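Local coordinates for protein serpin B3 (Homo sapiens, PDB 4ZK3) that probably inhibits target proteases as a member of the serpin family and is linked to the psoriasis-associated, aggregate-forming Pso p27, at residues Asp194-Glu198 and Ser209-Arg214; Thr9-Phe13 and Leu261-Met267; Phe59-Glu64 and Asn80-Phe85. All blocks are in the same frame, centred on the assembly; numbering follows the deposited sequence.

Interaction 1: residues Asp194-Glu198 and Ser209-Arg214; sequences DTKEE and SIQMMR
Antiparallel strand pairing joins Lys196-Glu198 to Ile210-Met212 at the partly exposed end of the serpin body, far from the centre of the chain. The backbone evidence is a pair of bonds at one register position: Met212 N gives to Lys196 O at 2.8 Å, nearly straight at 167°, and Lys196 N gives back to Met212 O at 3.1 Å. Two residues further on, Glu198 N donates to Ile210 O at 2.9 Å, while the return bond from Ile210 N is weak. Glu197 and Gln211 form the non-hydrogen-bonded pair between these two, and the CA atoms of Thr195 and Glu197 make CA-H...O contacts with Met212 O and Ile210 O. This is the beta hairpin of strands 196-201 and 206-224, part of beta-sheet C in serpin nomenclature; on its other side the longer strand pairs with strand 276-294 through Gln211 and Met213.

On the Met212 face, Glu198 CD rests against Met212 CB at 3.6 Å, and the carboxylate plane lies only 7° from that of the Arg214 guanidinium, although the charged atoms stay beyond salt-bridge range. Asp194 O sits over one face of that guanidinium, too badly angled for a bond, whereas water 2 meets it at the edge and links NH2 to Asp194 OD1. Lys196 slants across it, its CD 3.2 Å from Arg214 NH2. On the Gln211 face, Glu197 has CG anti to its own N (chi1 -167°) and runs out extended, which carries OE2 to Ser209 OG; the hydroxyl donates at 2.6 Å, on the anti side and clearly tilted out of the carboxylate plane. Thr195 OG1, besides bonding Glu338, accepts from water 3 at 2.5 Å, and that water takes the N-H of Arg214.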
loop_
_atom_site.group_PDB
_atom_site.type_symbol
_atom_site.label_atom_id
_atom_site.label_comp_id
_atom_site.label_asym_id
_atom_site.label_seq_id
_atom_site.Cartn_x
_atom_site.Cartn_y
_atom_site.Cartn_z
ATOM N N ASP A 194 12.836 22.618 -16.992
ATOM C CA ASP A 194 12.470 21.725 -18.097
ATOM C C ASP A 194 11.061 21.220 -18.070
ATOM O O ASP A 194 10.591 20.574 -19.047
ATOM C CB ASP A 194 13.419 20.528 -18.156
ATOM C CG ASP A 194 14.847 20.923 -18.466
ATOM O OD1 ASP A 194 15.004 21.846 -19.283
ATOM O OD2 ASP A 194 15.791 20.306 -17.909
ATOM N N THR A 195 10.337 21.517 -17.001
ATOM C CA THR A 195 8.972 21.087 -16.936
ATOM C C THR A 195 8.092 21.967 -17.884
ATOM O O THR A 195 8.251 23.156 -17.880
ATOM C CB THR A 195 8.498 21.135 -15.459
ATOM O OG1 THR A 195 9.282 20.198 -14.681
ATOM C CG2 THR A 195 7.038 20.821 -15.341
ATOM N N LYS A 196 7.150 21.372 -18.648
ATOM C CA LYS A 196 6.340 22.079 -19.646
ATOM C C LYS A 196 4.915 21.581 -19.602
ATOM O O LYS A 196 4.711 20.414 -19.305
ATOM C CB LYS A 196 6.839 21.732 -21.039
ATOM C CG LYS A 196 7.909 22.637 -21.641
ATOM C CD LYS A 196 8.490 22.027 -22.935
ATOM C CE LYS A 196 7.466 21.526 -23.951
ATOM N NZ LYS A 196 6.815 22.647 -24.693
ATOM N N GLU A 197 3.921 22.422 -19.930
ATOM C CA GLU A 197 2.540 21.938 -20.069
ATOM C C GLU A 197 2.444 21.051 -21.298
ATOM O O GLU A 197 2.927 21.430 -22.340
ATOM C CB GLU A 197 1.565 23.089 -20.225
ATOM C CG GLU A 197 0.131 22.662 -20.054
ATOM C CD GLU A 197 -0.858 23.718 -20.527
ATOM O OE1 GLU A 197 -0.554 24.499 -21.464
ATOM O OE2 GLU A 197 -1.969 23.770 -19.962
ATOM N N GLU A 198 1.839 19.870 -21.187
ATOM C CA GLU A 198 1.618 19.022 -22.357
ATOM C C GLU A 198 0.314 18.370 -22.177
ATOM O O GLU A 198 -0.348 18.505 -21.135
ATOM C CB GLU A 198 2.651 17.897 -22.516
ATOM C CG GLU A 198 4.075 18.368 -22.466
ATOM C CD GLU A 198 5.049 17.256 -22.784
ATOM O OE1 GLU A 198 4.633 16.065 -22.877
ATOM O OE2 GLU A 198 6.233 17.580 -22.968
ATOM N N SER A 209 -4.686 18.644 -19.838
ATOM C CA SER A 209 -3.416 19.286 -19.633
ATOM C C SER A 209 -2.716 18.796 -18.342
ATOM O O SER A 209 -3.371 18.333 -17.401
ATOM C CB SER A 209 -3.605 20.772 -19.540
ATOM O OG SER A 209 -2.351 21.347 -19.245
ATOM N N ILE A 210 -1.391 18.870 -18.334
ATOM C CA ILE A 210 -0.594 18.289 -17.281
ATOM C C ILE A 210 0.779 18.957 -17.311
ATOM O O ILE A 210 1.267 19.395 -18.356
ATOM C CB ILE A 210 -0.449 16.731 -17.462
ATOM C CG1 ILE A 210 -0.388 16.060 -16.092
ATOM C CG2 ILE A 210 0.762 16.407 -18.374
ATOM C CD1 ILE A 210 -0.508 14.551 -16.099
ATOM N N GLN A 211 1.439 19.021 -16.167
ATOM C CA GLN A 211 2.797 19.532 -16.133
ATOM C C GLN A 211 3.747 18.344 -16.313
ATOM O O GLN A 211 3.793 17.411 -15.477
ATOM C CB GLN A 211 3.048 20.283 -14.834
ATOM C CG GLN A 211 2.187 21.534 -14.655
ATOM C CD GLN A 211 2.552 22.611 -15.676
ATOM O OE1 GLN A 211 1.763 22.914 -16.577
ATOM N NE2 GLN A 211 3.766 23.113 -15.592
ATOM N N MET A 212 4.490 18.344 -17.410
ATOM C CA MET A 212 5.374 17.217 -17.737
ATOM C C MET A 212 6.812 17.480 -17.402
ATOM O O MET A 212 7.420 18.375 -17.956
ATOM C CB MET A 212 5.272 16.829 -19.234
ATOM C CG MET A 212 6.034 15.521 -19.569
ATOM S SD MET A 212 5.186 14.092 -18.821
ATOM C CE MET A 212 3.755 13.933 -19.852
ATOM N N MET A 213 7.393 16.658 -16.520
ATOM C CA MET A 213 8.793 16.827 -16.174
ATOM C C MET A 213 9.615 16.027 -17.174
ATOM O O MET A 213 9.152 15.015 -17.711
ATOM C CB MET A 213 9.105 16.353 -14.749
ATOM C CG MET A 213 8.103 16.769 -13.683
ATOM S SD MET A 213 8.563 16.133 -12.054
ATOM C CE MET A 213 8.550 14.344 -12.278
ATOM N N ARG A 214 10.827 16.451 -17.414
ATOM C CA ARG A 214 11.621 15.898 -18.517
ATOM C C ARG A 214 13.072 15.887 -18.106
ATOM O O ARG A 214 13.531 16.823 -17.477
ATOM C CB ARG A 214 11.457 16.724 -19.776
ATOM C CG ARG A 214 9.986 16.866 -20.199
ATOM C CD ARG A 214 9.693 17.521 -21.561
ATOM N NE ARG A 214 9.915 18.949 -21.568
ATOM C CZ ARG A 214 11.090 19.525 -21.805
ATOM N NH1 ARG A 214 12.171 18.783 -22.012
ATOM N NH2 ARG A 214 11.203 20.853 -21.819
HETATM O O HOH W 1 15.289 18.000 -16.151
HETATM O O HOH W 2 13.252 22.745 -21.820
HETATM O O HOH W 3 11.184 18.812 -15.540
#

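Interaction 2: residues Thr9-Phe13 and Leu261-Met267; sequences TKFMF and LTAEKLM
Phe13 of helix 4-19 packs against Leu261, Thr262, Ala263 and Leu266 where helix 263-269 begins, a buried helix-helix contact in the serpin core. The short segments 9-13 and 263-267 run at 118° to each other, and their axes come within 10.0 Å, a spacing bridged by side chains, with no hydrogen bond across.

The aromatic part rests on the Phe13 ring. Its CG is anti to the carbonyl carbon (chi1 -76°), directing the ring into the turn at Leu261-Ala263. Backbone carbons of Leu261 and Thr262 lie over one face; Met12 CE lies 3.5 Å above the plane on the opposite one. Leu266 CD2 approaches at the edge, 3.5 Å from Phe13 CZ, and Leu261 CD1 adds a contact to CE1 at 3.8 Å.

The aliphatic part is built round Ala263, whose small CB is met by Thr9 CG2 and by Lys10 CG, each at 3.8 Å. Thr9 and Met267 meet end on, CB to CE at 3.8 Å. Met12 and Leu266 also touch Ile381 of strand 380-387, so that strand adjoins both helices.

The two threonine hydroxyls find partners nearby in sequence. Thr9 OG1 bonds Ser5 O one turn back, leaving its methyl for the interface. Thr262 is the N-cap of helix 263-269: its OG1 accepts from Lys265 N at 3.0 Å and 167°.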
loop_
_atom_site.group_PDB
_atom_site.type_symbol
_atom_site.label_atom_id
_atom_site.label_comp_id
_atom_site.label_asym_id
_atom_site.label_seq_id
_atom_site.Cartn_x
_atom_site.Cartn_y
_atom_site.Cartn_z
ATOM N N THR A 9 3.309 -9.536 -2.453
ATOM C CA THR A 9 3.093 -9.154 -3.847
ATOM C C THR A 9 1.890 -9.852 -4.480
ATOM O O THR A 9 1.143 -9.244 -5.255
ATOM C CB THR A 9 4.372 -9.368 -4.673
ATOM O OG1 THR A 9 5.415 -8.537 -4.152
ATOM C CG2 THR A 9 4.147 -8.952 -6.137
ATOM N N LYS A 10 1.649 -11.105 -4.129
ATOM C CA LYS A 10 0.442 -11.795 -4.644
ATOM C C LYS A 10 -0.849 -11.213 -4.124
ATOM O O LYS A 10 -1.813 -10.979 -4.877
ATOM C CB LYS A 10 0.507 -13.288 -4.292
ATOM C CG LYS A 10 1.659 -14.043 -4.982
ATOM C CD LYS A 10 1.747 -15.483 -4.488
ATOM C CE LYS A 10 2.858 -16.250 -5.167
ATOM N NZ LYS A 10 2.537 -16.467 -6.612
ATOM N N PHE A 11 -0.872 -10.960 -2.827
ATOM C CA PHE A 11 -1.992 -10.266 -2.191
ATOM C C PHE A 11 -2.217 -8.912 -2.826
ATOM O O PHE A 11 -3.372 -8.554 -3.131
ATOM C CB PHE A 11 -1.719 -10.144 -0.677
ATOM C CG PHE A 11 -2.762 -9.417 0.077
ATOM C CD1 PHE A 11 -4.069 -9.789 0.021
ATOM C CD2 PHE A 11 -2.404 -8.344 0.936
ATOM C CE1 PHE A 11 -5.048 -9.133 0.765
ATOM C CE2 PHE A 11 -3.370 -7.667 1.652
ATOM C CZ PHE A 11 -4.708 -8.056 1.574
ATOM N N MET A 12 -1.131 -8.193 -3.096
ATOM C CA MET A 12 -1.193 -6.914 -3.837
ATOM C C MET A 12 -1.934 -7.050 -5.191
ATOM O O MET A 12 -2.829 -6.255 -5.490
ATOM C CB MET A 12 0.226 -6.315 -4.048
ATOM C CG MET A 12 0.310 -4.987 -4.860
ATOM S SD MET A 12 2.015 -4.651 -5.273
ATOM C CE MET A 12 2.076 -5.552 -6.828
ATOM N N PHE A 13 -1.616 -8.063 -5.998
ATOM C CA PHE A 13 -2.363 -8.243 -7.255
ATOM C C PHE A 13 -3.809 -8.694 -7.048
ATOM O O PHE A 13 -4.712 -8.271 -7.822
ATOM C CB PHE A 13 -1.628 -9.163 -8.203
ATOM C CG PHE A 13 -0.464 -8.503 -8.863
ATOM C CD1 PHE A 13 -0.682 -7.490 -9.776
ATOM C CD2 PHE A 13 0.850 -8.840 -8.524
ATOM C CE1 PHE A 13 0.388 -6.854 -10.395
ATOM C CE2 PHE A 13 1.925 -8.206 -9.121
ATOM C CZ PHE A 13 1.698 -7.204 -10.060
ATOM N N LEU A 261 -0.148 -9.012 -16.083
ATOM C CA LEU A 261 0.831 -8.730 -15.028
ATOM C C LEU A 261 0.377 -9.456 -13.776
ATOM O O LEU A 261 -0.544 -9.003 -13.084
ATOM C CB LEU A 261 0.904 -7.227 -14.774
ATOM C CG LEU A 261 2.226 -6.540 -14.503
ATOM C CD1 LEU A 261 1.954 -5.403 -13.506
ATOM C CD2 LEU A 261 3.364 -7.428 -14.022
ATOM N N THR A 262 0.990 -10.607 -13.540
ATOM C CA THR A 262 0.871 -11.383 -12.296
ATOM C C THR A 262 2.117 -11.134 -11.429
ATOM O O THR A 262 3.087 -10.521 -11.899
ATOM C CB THR A 262 0.929 -12.882 -12.655
ATOM O OG1 THR A 262 2.219 -13.133 -13.240
ATOM C CG2 THR A 262 -0.156 -13.242 -13.630
ATOM N N ALA A 263 2.119 -11.644 -10.191
ATOM C CA ALA A 263 3.262 -11.452 -9.310
ATOM C C ALA A 263 4.509 -12.082 -9.941
ATOM O O ALA A 263 5.595 -11.506 -9.951
ATOM C CB ALA A 263 2.989 -12.064 -7.934
ATOM N N GLU A 264 4.341 -13.288 -10.485
ATOM C CA GLU A 264 5.438 -14.031 -11.100
ATOM C C GLU A 264 6.044 -13.232 -12.257
ATOM O O GLU A 264 7.230 -13.024 -12.293
ATOM C CB GLU A 264 4.854 -15.381 -11.552
ATOM C CG GLU A 264 5.772 -16.402 -12.176
ATOM C CD GLU A 264 4.966 -17.658 -12.510
ATOM O OE1 GLU A 264 4.001 -17.493 -13.266
ATOM O OE2 GLU A 264 5.230 -18.767 -11.968
ATOM N N LYS A 265 5.206 -12.684 -13.136
ATOM C CA LYS A 265 5.656 -11.862 -14.261
ATOM C C LYS A 265 6.314 -10.547 -13.822
ATOM O O LYS A 265 7.363 -10.148 -14.365
ATOM C CB LYS A 265 4.475 -11.505 -15.187
ATOM C CG LYS A 265 3.762 -12.688 -15.858
ATOM C CD LYS A 265 4.434 -13.041 -17.170
ATOM C CE LYS A 265 4.500 -14.553 -17.393
ATOM N NZ LYS A 265 5.368 -14.931 -18.549
ATOM N N LEU A 266 5.703 -9.861 -12.846
ATOM C CA LEU A 266 6.326 -8.653 -12.282
ATOM C C LEU A 266 7.738 -8.902 -11.806
ATOM O O LEU A 266 8.669 -8.117 -12.057
ATOM C CB LEU A 266 5.520 -8.147 -11.094
ATOM C CG LEU A 266 5.873 -6.737 -10.559
ATOM C CD1 LEU A 266 5.737 -5.725 -11.679
ATOM C CD2 LEU A 266 4.985 -6.262 -9.421
ATOM N N MET A 267 7.900 -10.008 -11.092
ATOM C CA MET A 267 9.195 -10.332 -10.524
ATOM C C MET A 267 10.217 -10.571 -11.598
ATOM O O MET A 267 11.354 -10.163 -11.466
ATOM C CB MET A 267 9.095 -11.508 -9.553
ATOM C CG MET A 267 8.267 -11.127 -8.322
ATOM S SD MET A 267 8.111 -12.408 -7.071
ATOM C CE MET A 267 6.531 -12.018 -6.293
#

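Interaction 3: residues Phe59-Glu64 and Asn80-Phe85; sequences FDQVTE and NVHHQF
The Phe59 ring carries the Val81 methyl CG1 over one face, a CH-pi contact with the carbon 3.6 Å from the ring centroid and 15° off the normal. Val81 CG1 stands anti to its own N (chi1 -175°), and this leaves the other methyl, CG2, for Phe59 O and Val62 CB, the latter at 4.2 Å. The Phe85 ring approaches more loosely. Its CD2 lies 4.2 Å from Phe59 CZ, and the side chains cross roughly perpendicularly, an apolar contact.

The remaining flat groups lie toward the outer end of the loop. The Gln84 amide and the Glu64 carboxylate are turned 24° apart, with OE1 of Gln84 3.4 Å from OE1 of Glu64; both atoms are acceptors as modelled, so no hydrogen bond forms there. Val62 faces Gln84, its CG1 3.9 Å from Gln84 OE1. Further out, Glu64 CB is 3.9 Å from Asn80 ND2. Within the helix, the backbone bond from Gln84 N to Asn80 O, at 3.2 Å, belongs to its first turn.

Burial falls off along the loop: Phe59 is enclosed further by Asn8 of helix 4-19 and by Thr35 and Leu42 of helix 31-42, while Glu64 is exposed. Residues 65-79, which would complete the connection, are not modelled, consistent with a flexible segment. The contact thus joins the start of the loop after helix 47-57 to the first turns of helix 81-91, where the loop ends; this is the CD interhelical loop, extended in several clade B serpins.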
loop_
_atom_site.group_PDB
_atom_site.type_symbol
_atom_site.label_atom_id
_atom_site.label_comp_id
_atom_site.label_asym_id
_atom_site.label_seq_id
_atom_site.Cartn_x
_atom_site.Cartn_y
_atom_site.Cartn_z
ATOM N N PHE A 59 -0.125 -16.059 3.306
ATOM C CA PHE A 59 0.778 -16.425 4.402
ATOM C C PHE A 59 0.813 -17.941 4.531
ATOM O O PHE A 59 1.723 -18.479 5.148
ATOM C CB PHE A 59 0.319 -15.828 5.741
ATOM C CG PHE A 59 0.789 -14.380 6.016
ATOM C CD1 PHE A 59 1.275 -13.554 5.001
ATOM C CD2 PHE A 59 0.686 -13.855 7.314
ATOM C CE1 PHE A 59 1.662 -12.252 5.280
ATOM C CE2 PHE A 59 1.079 -12.581 7.602
ATOM C CZ PHE A 59 1.578 -11.775 6.580
ATOM N N ASP A 60 -0.158 -18.635 3.952
ATOM C CA ASP A 60 -0.087 -20.089 3.941
ATOM C C ASP A 60 0.922 -20.660 2.919
ATOM O O ASP A 60 1.061 -21.888 2.853
ATOM C CB ASP A 60 -1.469 -20.700 3.755
ATOM C CG ASP A 60 -2.135 -20.327 2.424
ATOM O OD1 ASP A 60 -1.582 -19.615 1.543
ATOM O OD2 ASP A 60 -3.282 -20.740 2.275
ATOM N N GLN A 61 1.615 -19.784 2.164
ATOM C CA GLN A 61 2.553 -20.163 1.116
ATOM C C GLN A 61 3.968 -19.734 1.437
ATOM O O GLN A 61 4.834 -19.775 0.555
ATOM C CB GLN A 61 2.172 -19.521 -0.235
ATOM C CG GLN A 61 0.727 -19.779 -0.682
ATOM C CD GLN A 61 0.314 -19.072 -1.994
ATOM O OE1 GLN A 61 0.886 -18.068 -2.404
ATOM N NE2 GLN A 61 -0.693 -19.632 -2.669
ATOM N N VAL A 62 4.206 -19.279 2.666
ATOM C CA VAL A 62 5.523 -18.822 3.115
ATOM C C VAL A 62 6.171 -19.949 3.953
ATOM O O VAL A 62 5.435 -20.649 4.649
ATOM C CB VAL A 62 5.348 -17.580 3.997
ATOM C CG1 VAL A 62 6.688 -17.085 4.565
ATOM C CG2 VAL A 62 4.576 -16.504 3.218
ATOM N N THR A 63 7.512 -20.058 3.945
ATOM C CA THR A 63 8.239 -21.303 4.318
ATOM C C THR A 63 9.407 -21.247 5.347
ATOM O O THR A 63 10.398 -20.562 5.118
ATOM C CB THR A 63 8.827 -21.953 3.031
ATOM O OG1 THR A 63 9.474 -20.953 2.231
ATOM C CG2 THR A 63 7.733 -22.628 2.194
ATOM N N GLU A 64 9.286 -22.004 6.449
ATOM C CA GLU A 64 10.416 -22.348 7.382
ATOM C C GLU A 64 9.954 -23.183 8.633
ATOM O O GLU A 64 10.546 -24.224 9.044
ATOM C CB GLU A 64 11.182 -21.077 7.813
ATOM C CG GLU A 64 12.436 -20.779 6.982
ATOM C CD GLU A 64 12.936 -19.345 7.126
ATOM O OE1 GLU A 64 12.537 -18.656 8.096
ATOM O OE2 GLU A 64 13.736 -18.904 6.271
ATOM N N ASN A 80 5.760 -17.718 12.986
ATOM C CA ASN A 80 6.977 -17.874 12.175
ATOM C C ASN A 80 6.949 -16.959 10.955
ATOM O O ASN A 80 7.954 -16.302 10.652
ATOM C CB ASN A 80 7.213 -19.321 11.711
ATOM C CG ASN A 80 8.057 -19.404 10.416
ATOM O OD1 ASN A 80 7.541 -19.846 9.367
ATOM N ND2 ASN A 80 9.340 -18.946 10.469
ATOM N N VAL A 81 5.820 -16.939 10.244
ATOM C CA VAL A 81 5.576 -15.870 9.276
ATOM C C VAL A 81 5.612 -14.512 9.997
ATOM O O VAL A 81 6.170 -13.531 9.491
ATOM C CB VAL A 81 4.209 -15.989 8.583
ATOM C CG1 VAL A 81 4.080 -14.904 7.505
ATOM C CG2 VAL A 81 4.027 -17.373 7.978
ATOM N N HIS A 82 5.017 -14.476 11.190
ATOM C CA HIS A 82 5.007 -13.271 12.009
ATOM C C HIS A 82 6.437 -12.784 12.375
ATOM O O HIS A 82 6.679 -11.580 12.458
ATOM C CB HIS A 82 4.107 -13.492 13.252
ATOM C CG HIS A 82 2.639 -13.594 12.925
ATOM N ND1 HIS A 82 1.869 -14.709 13.205
ATOM C CD2 HIS A 82 1.804 -12.710 12.334
ATOM C CE1 HIS A 82 0.624 -14.492 12.822
ATOM N NE2 HIS A 82 0.560 -13.285 12.284
ATOM N N HIS A 83 7.367 -13.714 12.589
ATOM C CA HIS A 83 8.783 -13.419 12.820
ATOM C C HIS A 83 9.380 -12.786 11.579
ATOM O O HIS A 83 10.193 -11.877 11.640
ATOM C CB HIS A 83 9.592 -14.718 13.067
ATOM C CG HIS A 83 9.389 -15.344 14.416
ATOM N ND1 HIS A 83 10.305 -15.207 15.441
ATOM C CD2 HIS A 83 8.405 -16.150 14.896
ATOM C CE1 HIS A 83 9.877 -15.874 16.503
ATOM N NE2 HIS A 83 8.727 -16.454 16.199
ATOM N N GLN A 84 9.033 -13.336 10.434
ATOM C CA GLN A 84 9.571 -12.832 9.172
ATOM C C GLN A 84 9.031 -11.420 8.902
ATOM O O GLN A 84 9.768 -10.511 8.487
ATOM C CB GLN A 84 9.281 -13.819 8.031
ATOM C CG GLN A 84 9.942 -15.175 8.284
ATOM C CD GLN A 84 9.922 -16.076 7.086
ATOM O OE1 GLN A 84 9.565 -17.247 7.182
ATOM N NE2 GLN A 84 10.287 -15.527 5.939
ATOM N N PHE A 85 7.761 -11.222 9.241
ATOM C CA PHE A 85 7.176 -9.909 9.120
ATOM C C PHE A 85 7.808 -8.923 10.111
ATOM O O PHE A 85 8.030 -7.767 9.769
ATOM C CB PHE A 85 5.649 -9.969 9.276
ATOM C CG PHE A 85 4.959 -8.871 8.550
ATOM C CD1 PHE A 85 4.739 -7.684 9.163
ATOM C CD2 PHE A 85 4.638 -9.004 7.214
ATOM C CE1 PHE A 85 4.152 -6.645 8.474
ATOM C CE2 PHE A 85 4.044 -7.974 6.502
ATOM C CZ PHE A 85 3.796 -6.796 7.130
#

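Interaction 2 is the buried contact of the three; interactions 1 and 3 are each partly exposed and lie on opposite sides of the chain's centre, about 44 Å apart between centres. Interactions 2 and 3 adjoin: both draw on helix 4-19, interaction 2 directly and interaction 3 through Asn8 and Ala7, and Lys10 CD meets Gln61 OE1 at 3.4 Å. Their chemistry follows their place. Strand pairing gives 194-198 with 209-214 a backbone hydrogen-bond ladder edged by waters and charged groups, whereas the other two contacts join their segments without hydrogen bonds, through apolar side chains, with polar groups at the exposed end of interaction 3.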